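Local coordinates for protein CocE/NonD family hydrolase (Staphylococcus aureus subsp. aureus COL, PDB 3III) that probably hydrolyses ester or amide bonds as a CocE/NonD family member of the alpha/beta-hydrolase superfamily, though its natural substrate is not established, at residues 200-205 and 211-216. Residues are numbered along the deposited sequence; the frame is centred on the assembly and turned at random.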
# COMPACT_ATOMS: atom_id res chain seq x y z
N ARG A 200 -6.20 -10.03 3.03
CA ARG A 200 -6.99 -8.90 3.46
C ARG A 200 -6.79 -7.70 2.61
O ARG A 200 -7.59 -6.75 2.74
CB ARG A 200 -6.71 -8.55 4.92
CG ARG A 200 -7.36 -9.52 5.90
CD ARG A 200 -7.06 -9.12 7.38
NE ARG A 200 -7.69 -10.09 8.27
CZ ARG A 200 -7.21 -11.30 8.51
NH1 ARG A 200 -6.06 -11.67 7.97
NH2 ARG A 200 -7.89 -12.14 9.29
N GLU A 201 -5.72 -7.67 1.82
CA GLU A 201 -5.28 -6.41 1.22
C GLU A 201 -5.31 -6.34 -0.28
O GLU A 201 -5.48 -5.26 -0.80
CB GLU A 201 -3.95 -5.93 1.82
CG GLU A 201 -4.15 -5.77 3.35
CD GLU A 201 -2.94 -5.59 4.21
OE1 GLU A 201 -1.79 -5.79 3.73
OE2 GLU A 201 -3.15 -5.29 5.43
N VAL A 202 -5.20 -7.49 -0.97
CA VAL A 202 -5.21 -7.49 -2.44
C VAL A 202 -6.07 -8.62 -3.06
O VAL A 202 -6.74 -8.38 -4.03
CB VAL A 202 -3.77 -7.51 -3.06
CG1 VAL A 202 -3.02 -8.84 -2.77
CG2 VAL A 202 -3.84 -7.22 -4.57
N ALA A 203 -5.97 -9.86 -2.53
CA ALA A 203 -6.74 -11.02 -3.05
C ALA A 203 -8.26 -10.89 -2.79
O ALA A 203 -9.09 -11.28 -3.62
CB ALA A 203 -6.16 -12.39 -2.49
N PHE A 204 -8.62 -10.32 -1.63
CA PHE A 204 -9.99 -10.12 -1.25
C PHE A 204 -10.09 -8.85 -0.44
O PHE A 204 -9.20 -8.48 0.31
CB PHE A 204 -10.55 -11.26 -0.35
CG PHE A 204 -10.36 -12.66 -0.93
CD1 PHE A 204 -11.40 -13.33 -1.62
CD2 PHE A 204 -9.14 -13.31 -0.78
CE1 PHE A 204 -11.21 -14.57 -2.19
CE2 PHE A 204 -8.97 -14.58 -1.30
CZ PHE A 204 -10.00 -15.19 -2.03
N HIS A 205 -11.19 -8.17 -0.60
CA HIS A 205 -11.49 -7.05 0.30
C HIS A 205 -12.68 -7.41 1.14
O HIS A 205 -13.76 -7.61 0.62
CB HIS A 205 -11.76 -5.80 -0.50
CG HIS A 205 -10.61 -5.39 -1.33
ND1 HIS A 205 -10.61 -5.52 -2.70
CD2 HIS A 205 -9.39 -4.90 -0.99
CE1 HIS A 205 -9.45 -5.11 -3.17
NE2 HIS A 205 -8.70 -4.71 -2.16
N THR A 211 -11.45 -9.05 -8.59
CA THR A 211 -11.46 -9.59 -9.94
C THR A 211 -10.74 -8.65 -10.94
O THR A 211 -10.64 -8.92 -12.17
CB THR A 211 -12.88 -9.80 -10.40
OG1 THR A 211 -13.56 -8.54 -10.45
CG2 THR A 211 -13.59 -10.79 -9.49
N GLY A 212 -10.21 -7.57 -10.41
CA GLY A 212 -9.50 -6.61 -11.21
C GLY A 212 -8.01 -6.64 -11.03
O GLY A 212 -7.35 -7.60 -11.48
N PHE A 213 -7.49 -5.63 -10.34
CA PHE A 213 -6.05 -5.48 -10.13
C PHE A 213 -5.30 -6.77 -9.74
O PHE A 213 -4.28 -7.11 -10.36
CB PHE A 213 -5.70 -4.41 -9.12
CG PHE A 213 -4.25 -4.27 -8.93
CD1 PHE A 213 -3.49 -3.56 -9.85
CD2 PHE A 213 -3.62 -4.89 -7.87
CE1 PHE A 213 -2.09 -3.47 -9.68
CE2 PHE A 213 -2.25 -4.77 -7.69
CZ PHE A 213 -1.48 -4.06 -8.59
N TYR A 214 -5.84 -7.51 -8.77
CA TYR A 214 -5.19 -8.77 -8.32
C TYR A 214 -4.88 -9.71 -9.47
O TYR A 214 -3.77 -10.30 -9.56
CB TYR A 214 -6.07 -9.48 -7.32
CG TYR A 214 -5.51 -10.82 -6.86
CD1 TYR A 214 -4.49 -10.88 -5.91
CD2 TYR A 214 -5.99 -12.04 -7.40
CE1 TYR A 214 -3.98 -12.11 -5.50
CE2 TYR A 214 -5.50 -13.25 -7.02
CZ TYR A 214 -4.49 -13.29 -6.03
OH TYR A 214 -4.00 -14.52 -5.63
N ARG A 215 -5.86 -9.89 -10.33
CA ARG A 215 -5.75 -10.76 -11.47
C ARG A 215 -4.88 -10.15 -12.55
O ARG A 215 -4.06 -10.83 -13.15
CB ARG A 215 -7.13 -11.15 -12.00
CG ARG A 215 -7.98 -11.84 -10.98
CD ARG A 215 -9.34 -12.30 -11.48
NE ARG A 215 -10.03 -12.98 -10.37
CZ ARG A 215 -11.25 -13.50 -10.45
NH1 ARG A 215 -11.96 -13.38 -11.56
NH2 ARG A 215 -11.75 -14.14 -9.41
N PHE A 216 -5.00 -8.86 -12.78
CA PHE A 216 -4.15 -8.14 -13.73
C PHE A 216 -2.65 -8.26 -13.34
O PHE A 216 -1.75 -8.56 -14.17
CB PHE A 216 -4.58 -6.69 -13.69
CG PHE A 216 -3.60 -5.72 -14.34
CD1 PHE A 216 -3.54 -5.63 -15.72
CD2 PHE A 216 -2.83 -4.86 -13.57
CE1 PHE A 216 -2.67 -4.71 -16.31
CE2 PHE A 216 -2.00 -3.94 -14.16
CZ PHE A 216 -1.93 -3.88 -15.54
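The Tyr214 ring lies with one face against the backbone of Ala203. Ala203 CA sits 4.0 Å from the ring centroid, 24° off the ring normal, which makes a CH-pi contact. It is shifted toward the CD1 rim, and Ala203 CB continues along the same side of the ring to reach Tyr214 CE1 at 3.7 Å. Val202 meets the ring differently. Its CG2 comes in at the ring edge, in plane, 4.0 Å from Tyr214 CD1. The Val202 and Tyr214 side chains cross at about a right angle. Tyr214 CG stands anti to the backbone N (chi1 177°), which carries the ring from the first turn of helix 213-224 across to Val202 and Ala203. The same Val202 CG2 also touches the edge of the Phe213 ring, 4.0 Å from Phe213 CD2, so one methyl sits against two aromatic edges. The Val202 carbonyl oxygen rests against Tyr214 CB at 3.5 Å, a van der Waals contact.

The side-chain contacts between these segments are apolar, and all four touching residues are buried. Tyr214 OH hydrogen-bonds Leu234 O, and Trp248 touches both Ala203 and Tyr214. Asp210 hydrogen-bonds the backbone N of Gly212, the N-cap residue, and of Tyr214 at the helix start. The Phe213 side chain lies about 4 Å from a bound palmitic acid.

Here a tight two-strand beta hairpin, 204-205 with 208-209, brings the residues just before it against the first turn of helix 213-224. This connection lies between strands 186-192 and 262-267 of the central sheet, as an insertion in the alpha/beta-hydrolase fold.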